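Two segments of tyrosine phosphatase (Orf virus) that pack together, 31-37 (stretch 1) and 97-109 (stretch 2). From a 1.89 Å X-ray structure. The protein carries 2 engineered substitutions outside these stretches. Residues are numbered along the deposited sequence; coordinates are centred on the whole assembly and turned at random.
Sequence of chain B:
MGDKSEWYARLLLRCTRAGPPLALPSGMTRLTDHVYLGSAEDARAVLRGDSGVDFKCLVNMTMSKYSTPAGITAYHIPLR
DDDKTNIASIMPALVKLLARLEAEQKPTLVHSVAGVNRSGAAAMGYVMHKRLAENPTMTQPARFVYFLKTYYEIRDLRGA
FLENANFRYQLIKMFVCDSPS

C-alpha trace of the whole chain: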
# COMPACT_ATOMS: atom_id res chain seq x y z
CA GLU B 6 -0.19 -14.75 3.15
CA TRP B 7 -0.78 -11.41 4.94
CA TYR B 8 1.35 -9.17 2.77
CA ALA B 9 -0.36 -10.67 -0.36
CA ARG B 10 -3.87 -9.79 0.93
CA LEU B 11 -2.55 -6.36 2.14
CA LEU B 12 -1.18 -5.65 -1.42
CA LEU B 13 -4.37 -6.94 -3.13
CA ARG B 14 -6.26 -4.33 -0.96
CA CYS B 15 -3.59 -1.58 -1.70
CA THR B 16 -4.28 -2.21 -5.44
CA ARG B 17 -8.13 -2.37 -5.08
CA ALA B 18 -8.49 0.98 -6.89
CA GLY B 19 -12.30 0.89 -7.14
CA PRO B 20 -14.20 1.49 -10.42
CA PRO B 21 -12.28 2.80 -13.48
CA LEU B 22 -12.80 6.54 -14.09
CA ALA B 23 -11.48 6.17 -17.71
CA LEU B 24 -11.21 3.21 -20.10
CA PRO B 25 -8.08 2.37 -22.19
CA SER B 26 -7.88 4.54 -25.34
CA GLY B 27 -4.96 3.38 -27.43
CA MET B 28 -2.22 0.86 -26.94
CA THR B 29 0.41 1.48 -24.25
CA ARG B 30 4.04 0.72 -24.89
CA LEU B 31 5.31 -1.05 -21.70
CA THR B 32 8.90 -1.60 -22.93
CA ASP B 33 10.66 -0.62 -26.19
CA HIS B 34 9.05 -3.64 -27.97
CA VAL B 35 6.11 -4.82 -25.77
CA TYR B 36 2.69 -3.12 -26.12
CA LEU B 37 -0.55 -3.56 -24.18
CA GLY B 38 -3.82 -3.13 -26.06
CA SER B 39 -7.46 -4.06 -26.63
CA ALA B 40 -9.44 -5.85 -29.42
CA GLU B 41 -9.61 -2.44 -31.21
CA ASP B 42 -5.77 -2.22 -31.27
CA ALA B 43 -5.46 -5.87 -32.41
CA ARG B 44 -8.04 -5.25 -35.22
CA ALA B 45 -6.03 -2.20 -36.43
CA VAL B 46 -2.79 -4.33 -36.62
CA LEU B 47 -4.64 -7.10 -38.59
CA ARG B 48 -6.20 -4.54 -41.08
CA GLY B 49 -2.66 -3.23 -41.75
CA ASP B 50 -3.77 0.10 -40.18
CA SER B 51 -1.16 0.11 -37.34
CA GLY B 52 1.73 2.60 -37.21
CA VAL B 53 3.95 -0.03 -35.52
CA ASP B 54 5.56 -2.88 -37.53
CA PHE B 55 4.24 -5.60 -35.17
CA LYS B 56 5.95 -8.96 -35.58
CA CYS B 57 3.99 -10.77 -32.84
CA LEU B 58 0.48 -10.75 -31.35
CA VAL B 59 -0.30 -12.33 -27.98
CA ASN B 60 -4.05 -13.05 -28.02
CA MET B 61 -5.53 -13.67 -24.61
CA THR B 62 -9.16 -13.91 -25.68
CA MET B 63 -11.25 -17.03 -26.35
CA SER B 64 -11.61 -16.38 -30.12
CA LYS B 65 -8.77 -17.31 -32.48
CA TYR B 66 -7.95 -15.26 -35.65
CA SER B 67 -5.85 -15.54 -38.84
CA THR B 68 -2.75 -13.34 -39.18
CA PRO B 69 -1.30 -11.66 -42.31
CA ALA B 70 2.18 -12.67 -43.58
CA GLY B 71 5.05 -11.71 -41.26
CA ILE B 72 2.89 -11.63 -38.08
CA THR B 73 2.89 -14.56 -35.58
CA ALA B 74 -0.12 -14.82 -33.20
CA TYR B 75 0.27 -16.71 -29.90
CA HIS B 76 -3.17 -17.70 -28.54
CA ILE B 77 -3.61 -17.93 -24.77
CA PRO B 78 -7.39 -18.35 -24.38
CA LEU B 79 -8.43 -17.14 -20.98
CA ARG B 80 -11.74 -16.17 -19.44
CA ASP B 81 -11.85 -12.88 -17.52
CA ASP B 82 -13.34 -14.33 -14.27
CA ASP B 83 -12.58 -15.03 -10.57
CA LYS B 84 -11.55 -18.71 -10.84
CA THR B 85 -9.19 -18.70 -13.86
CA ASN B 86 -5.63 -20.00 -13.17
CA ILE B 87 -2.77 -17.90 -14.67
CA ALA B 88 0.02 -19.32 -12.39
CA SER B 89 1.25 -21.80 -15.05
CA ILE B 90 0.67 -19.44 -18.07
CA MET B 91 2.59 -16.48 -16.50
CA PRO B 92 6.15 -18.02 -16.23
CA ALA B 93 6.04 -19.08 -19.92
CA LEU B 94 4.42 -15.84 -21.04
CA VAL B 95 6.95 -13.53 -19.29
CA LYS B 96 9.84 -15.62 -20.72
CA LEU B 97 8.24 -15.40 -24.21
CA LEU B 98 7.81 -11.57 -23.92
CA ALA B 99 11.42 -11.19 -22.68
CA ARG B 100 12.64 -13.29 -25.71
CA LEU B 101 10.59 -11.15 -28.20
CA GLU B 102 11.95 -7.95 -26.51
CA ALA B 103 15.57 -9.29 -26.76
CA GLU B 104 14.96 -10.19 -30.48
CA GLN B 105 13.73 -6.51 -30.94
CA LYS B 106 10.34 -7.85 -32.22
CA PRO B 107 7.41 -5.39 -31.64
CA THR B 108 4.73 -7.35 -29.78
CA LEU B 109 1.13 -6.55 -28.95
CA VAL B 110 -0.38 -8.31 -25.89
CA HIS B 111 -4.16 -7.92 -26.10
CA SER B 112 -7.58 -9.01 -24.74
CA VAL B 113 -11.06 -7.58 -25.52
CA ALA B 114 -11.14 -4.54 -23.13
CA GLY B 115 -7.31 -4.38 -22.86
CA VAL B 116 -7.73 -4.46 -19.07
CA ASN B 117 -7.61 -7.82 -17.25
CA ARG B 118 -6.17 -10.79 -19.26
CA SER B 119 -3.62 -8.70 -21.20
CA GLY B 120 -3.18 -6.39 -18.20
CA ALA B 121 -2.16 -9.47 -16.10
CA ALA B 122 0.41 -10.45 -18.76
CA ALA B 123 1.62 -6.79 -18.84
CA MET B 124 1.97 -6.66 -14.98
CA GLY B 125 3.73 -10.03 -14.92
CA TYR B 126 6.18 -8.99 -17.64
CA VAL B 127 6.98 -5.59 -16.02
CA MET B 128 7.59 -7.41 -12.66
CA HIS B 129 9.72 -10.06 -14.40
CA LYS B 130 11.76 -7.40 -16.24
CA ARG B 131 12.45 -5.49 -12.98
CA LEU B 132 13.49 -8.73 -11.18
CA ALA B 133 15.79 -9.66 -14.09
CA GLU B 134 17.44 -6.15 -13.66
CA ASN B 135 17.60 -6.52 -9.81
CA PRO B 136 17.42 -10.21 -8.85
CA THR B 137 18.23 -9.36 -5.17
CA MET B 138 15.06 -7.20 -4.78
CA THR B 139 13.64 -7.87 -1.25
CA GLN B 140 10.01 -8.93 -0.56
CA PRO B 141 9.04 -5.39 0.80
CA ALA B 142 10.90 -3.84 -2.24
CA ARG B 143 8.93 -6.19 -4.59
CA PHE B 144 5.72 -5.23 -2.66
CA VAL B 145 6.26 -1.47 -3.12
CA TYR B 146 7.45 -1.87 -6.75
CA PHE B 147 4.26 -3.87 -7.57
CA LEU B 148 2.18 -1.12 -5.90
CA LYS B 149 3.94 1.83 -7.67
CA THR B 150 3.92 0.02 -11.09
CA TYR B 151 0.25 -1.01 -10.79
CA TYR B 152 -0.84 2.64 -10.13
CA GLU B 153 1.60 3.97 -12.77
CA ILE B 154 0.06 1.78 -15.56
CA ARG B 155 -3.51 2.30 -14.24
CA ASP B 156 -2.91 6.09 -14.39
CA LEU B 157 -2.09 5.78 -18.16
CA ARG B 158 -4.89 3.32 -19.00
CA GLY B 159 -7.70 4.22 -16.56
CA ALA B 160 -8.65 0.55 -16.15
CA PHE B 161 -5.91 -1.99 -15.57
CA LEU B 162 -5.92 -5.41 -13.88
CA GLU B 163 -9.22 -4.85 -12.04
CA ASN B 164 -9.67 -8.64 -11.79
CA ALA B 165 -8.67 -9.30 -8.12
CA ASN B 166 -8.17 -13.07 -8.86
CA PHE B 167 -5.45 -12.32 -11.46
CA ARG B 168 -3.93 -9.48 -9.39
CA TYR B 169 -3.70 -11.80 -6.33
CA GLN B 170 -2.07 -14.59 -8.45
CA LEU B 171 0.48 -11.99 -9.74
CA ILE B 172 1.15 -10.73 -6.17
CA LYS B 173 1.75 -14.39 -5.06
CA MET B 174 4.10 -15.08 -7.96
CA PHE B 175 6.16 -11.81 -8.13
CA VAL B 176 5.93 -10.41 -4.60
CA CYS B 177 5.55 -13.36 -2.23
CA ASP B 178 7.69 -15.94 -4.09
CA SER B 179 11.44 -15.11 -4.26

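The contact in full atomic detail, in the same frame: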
# COMPACT_ATOMS: atom_id res chain seq x y z
N LEU B 31 4.80 -0.72 -23.04
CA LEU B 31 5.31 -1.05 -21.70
C LEU B 31 6.83 -1.04 -21.66
O LEU B 31 7.43 -0.62 -20.65
CB LEU B 31 4.80 -2.41 -21.22
CG LEU B 31 3.29 -2.65 -21.19
CD1 LEU B 31 2.99 -4.13 -21.40
CD2 LEU B 31 2.65 -2.11 -19.92
N THR B 32 7.46 -1.60 -22.71
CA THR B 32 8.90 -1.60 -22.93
C THR B 32 9.11 -1.19 -24.38
O THR B 32 8.13 -1.17 -25.13
CB THR B 32 9.56 -2.96 -22.65
OG1 THR B 32 8.96 -3.93 -23.49
CG2 THR B 32 9.43 -3.39 -21.22
N ASP B 33 10.37 -0.98 -24.81
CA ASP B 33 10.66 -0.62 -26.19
C ASP B 33 9.93 -1.48 -27.24
O ASP B 33 9.49 -0.94 -28.25
CB ASP B 33 12.17 -0.62 -26.45
CG ASP B 33 12.89 0.63 -25.97
OD1 ASP B 33 13.06 0.78 -24.74
OD2 ASP B 33 13.27 1.46 -26.83
N HIS B 34 9.73 -2.79 -26.99
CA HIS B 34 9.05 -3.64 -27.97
C HIS B 34 7.75 -4.31 -27.51
O HIS B 34 7.09 -4.94 -28.32
CB HIS B 34 10.03 -4.70 -28.53
CG HIS B 34 11.34 -4.11 -28.94
ND1 HIS B 34 11.42 -3.25 -30.04
CD2 HIS B 34 12.57 -4.21 -28.40
CE1 HIS B 34 12.68 -2.87 -30.14
NE2 HIS B 34 13.42 -3.41 -29.18
N VAL B 35 7.36 -4.19 -26.23
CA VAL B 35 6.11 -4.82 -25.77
C VAL B 35 5.02 -3.76 -25.56
O VAL B 35 5.24 -2.76 -24.91
CB VAL B 35 6.28 -5.77 -24.56
CG1 VAL B 35 4.96 -6.44 -24.16
CG2 VAL B 35 7.35 -6.82 -24.86
N TYR B 36 3.85 -4.00 -26.16
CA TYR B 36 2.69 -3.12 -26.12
C TYR B 36 1.51 -3.85 -25.53
O TYR B 36 1.38 -5.07 -25.68
CB TYR B 36 2.34 -2.62 -27.53
CG TYR B 36 3.40 -1.78 -28.22
CD1 TYR B 36 4.54 -2.36 -28.76
CD2 TYR B 36 3.20 -0.42 -28.43
CE1 TYR B 36 5.49 -1.60 -29.44
CE2 TYR B 36 4.13 0.35 -29.13
CZ TYR B 36 5.28 -0.24 -29.61
OH TYR B 36 6.20 0.52 -30.29
N LEU B 37 0.67 -3.10 -24.82
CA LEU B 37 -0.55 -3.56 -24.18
C LEU B 37 -1.70 -2.88 -24.91
O LEU B 37 -1.66 -1.68 -25.10
CB LEU B 37 -0.53 -3.17 -22.67
CG LEU B 37 -1.79 -3.36 -21.84
CD1 LEU B 37 -2.29 -4.78 -21.91
CD2 LEU B 37 -1.53 -3.03 -20.38
N LEU B 97 8.53 -15.64 -22.79
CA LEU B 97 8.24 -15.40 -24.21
C LEU B 97 8.35 -13.89 -24.53
O LEU B 97 8.97 -13.53 -25.53
CB LEU B 97 6.83 -15.94 -24.57
CG LEU B 97 6.20 -15.53 -25.93
CD1 LEU B 97 7.00 -16.03 -27.09
CD2 LEU B 97 4.79 -16.02 -26.03
N LEU B 98 7.75 -13.02 -23.71
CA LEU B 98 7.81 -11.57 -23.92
C LEU B 98 9.23 -11.04 -23.80
O LEU B 98 9.64 -10.21 -24.62
CB LEU B 98 6.83 -10.83 -22.99
CG LEU B 98 5.34 -11.11 -23.24
CD1 LEU B 98 4.49 -10.47 -22.18
CD2 LEU B 98 4.88 -10.68 -24.63
N ALA B 99 10.01 -11.58 -22.84
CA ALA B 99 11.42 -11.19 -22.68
C ALA B 99 12.26 -11.61 -23.93
O ALA B 99 13.15 -10.86 -24.35
CB ALA B 99 11.99 -11.81 -21.42
N ARG B 100 11.96 -12.78 -24.52
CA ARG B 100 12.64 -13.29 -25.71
C ARG B 100 12.31 -12.40 -26.93
O ARG B 100 13.21 -12.09 -27.72
CB ARG B 100 12.26 -14.76 -25.99
CG ARG B 100 13.28 -15.53 -26.81
CD ARG B 100 12.70 -16.81 -27.41
NE ARG B 100 12.00 -16.57 -28.68
CZ ARG B 100 10.74 -16.90 -28.92
NH1 ARG B 100 10.01 -17.50 -27.98
NH2 ARG B 100 10.18 -16.63 -30.09
N LEU B 101 11.02 -12.01 -27.08
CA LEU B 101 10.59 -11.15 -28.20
C LEU B 101 11.23 -9.75 -28.09
O LEU B 101 11.67 -9.21 -29.10
CB LEU B 101 9.04 -11.07 -28.30
CG LEU B 101 8.32 -12.41 -28.55
CD1 LEU B 101 6.83 -12.32 -28.30
CD2 LEU B 101 8.59 -12.95 -29.94
N GLU B 102 11.32 -9.22 -26.86
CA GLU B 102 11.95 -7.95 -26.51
C GLU B 102 13.44 -8.01 -26.88
O GLU B 102 13.92 -7.10 -27.56
CB GLU B 102 11.78 -7.67 -25.00
CG GLU B 102 12.33 -6.32 -24.53
CD GLU B 102 11.57 -5.10 -25.00
OE1 GLU B 102 10.34 -5.21 -25.19
OE2 GLU B 102 12.21 -4.05 -25.21
N ALA B 103 14.15 -9.08 -26.46
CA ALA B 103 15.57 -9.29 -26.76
C ALA B 103 15.82 -9.38 -28.28
O ALA B 103 16.80 -8.80 -28.76
CB ALA B 103 16.07 -10.55 -26.07
N GLU B 104 14.92 -10.05 -29.02
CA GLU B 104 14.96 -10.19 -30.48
C GLU B 104 14.54 -8.89 -31.20
O GLU B 104 14.55 -8.85 -32.43
CB GLU B 104 14.06 -11.36 -30.92
CG GLU B 104 14.65 -12.73 -30.69
CD GLU B 104 13.70 -13.91 -30.75
OE1 GLU B 104 12.51 -13.72 -31.09
OE2 GLU B 104 14.15 -15.04 -30.43
N GLN B 105 14.19 -7.82 -30.44
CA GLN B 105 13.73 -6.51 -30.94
C GLN B 105 12.50 -6.65 -31.86
O GLN B 105 12.40 -5.99 -32.90
CB GLN B 105 14.87 -5.69 -31.58
N LYS B 106 11.57 -7.56 -31.48
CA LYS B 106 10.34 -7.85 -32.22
C LYS B 106 9.14 -7.14 -31.55
O LYS B 106 8.75 -7.50 -30.43
CB LYS B 106 10.10 -9.36 -32.30
CG LYS B 106 11.07 -10.11 -33.17
CD LYS B 106 10.66 -11.58 -33.24
CE LYS B 106 11.52 -12.40 -34.18
NZ LYS B 106 11.06 -13.81 -34.23
N PRO B 107 8.56 -6.12 -32.22
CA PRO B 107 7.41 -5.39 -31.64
C PRO B 107 6.23 -6.33 -31.45
O PRO B 107 5.85 -7.07 -32.37
CB PRO B 107 7.12 -4.30 -32.67
CG PRO B 107 8.40 -4.17 -33.47
CD PRO B 107 8.91 -5.58 -33.55
N THR B 108 5.76 -6.41 -30.19
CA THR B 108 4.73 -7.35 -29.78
C THR B 108 3.56 -6.64 -29.14
O THR B 108 3.76 -5.78 -28.29
CB THR B 108 5.35 -8.39 -28.84
OG1 THR B 108 6.39 -9.05 -29.55
CG2 THR B 108 4.33 -9.41 -28.28
N LEU B 109 2.35 -7.05 -29.54
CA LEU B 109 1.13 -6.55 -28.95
C LEU B 109 0.42 -7.64 -28.13
O LEU B 109 -0.07 -8.62 -28.68
CB LEU B 109 0.20 -5.97 -30.05
CG LEU B 109 -1.16 -5.45 -29.55
CD1 LEU B 109 -1.02 -4.23 -28.61
CD2 LEU B 109 -2.11 -5.20 -30.70

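A side chain from a neighbouring element can pin the turn that leads into a short parallel β-pairing. Residues 31-37 and 97-109 of this phosphatase illustrate the principle, burying 574 Å² between them, counted over both sides. Stretch 1 opens with a turn that closes on itself, Leu31 N donating to Val35 O at 2.8 Å; Leu31 itself does not reach the helix or the strand of stretch 2.

The first link is made by Thr32. Its CA-to-CB bond points toward stretch 2, and its side chain, in the p rotamer, donates a short hydrogen bond from OG1 to Glu102 OE1, 2.5 Å away. A small hydroxyl-bearing residue suits this place because it can reach the carboxylate while its backbone stays within the turn. Asp33 is exposed and contributes little, its CB lying 3.6 Å from Glu102 OE2.

His34 gives up more area to the contact than any other residue, 120 Å². Its backbone N donates to Glu102 OE1 at 3.1 Å and, more weakly, to Glu102 OE2 at 3.3 Å. The CA-to-CB bond of Glu102 points sideways, but its t,p side chain brings the carboxylate back to the turn, where one acceptor group can serve both Thr32 and His34. The imidazole, with chi1 in m, lies with one face over Gln105, the residue where the chain leaves helical geometry: Gln105 CA sits 3.6 Å from the ring centroid, nearly along the ring normal, in a CH-π contact. Gln105 has positive phi in a Schellman motif, which turns the chain out of the helix. The side chain of Gln105 is not modelled beyond CB, so only its backbone and CB can be described here.

From His34 onward the contact becomes a parallel ladder. His34 O accepts from Thr108 N at 2.7 Å, and Thr108 O in turn accepts from Tyr36 N at 2.8 Å, so the two bonds bracket Val35. Between them, Val35 CA approaches Thr108 O at 3.6 Å in a CA-H...O contact.

Val35 and Thr108 share one face of the sheet. There the buried valine turns its branched side chain to the helix, with CG1 4.3 Å from Leu98 CD2, an apolar match for that interior. Thr108, also buried, satisfies its hydroxyl locally, OG1 donating to Lys106 O at 3.0 Å.

Tyr36 and Leu109 occupy the other face, where buried Leu109 reaches with CD1 to Tyr36 CB at 3.9 Å, an apolar contact; the partly exposed Tyr36 has Thr108 O at the edge of its ring, near the ring plane. Leu37 closes the segment, its CA-to-CB bond pointing away from stretch 2 and its C atom 4.0 Å from Leu109 CD1.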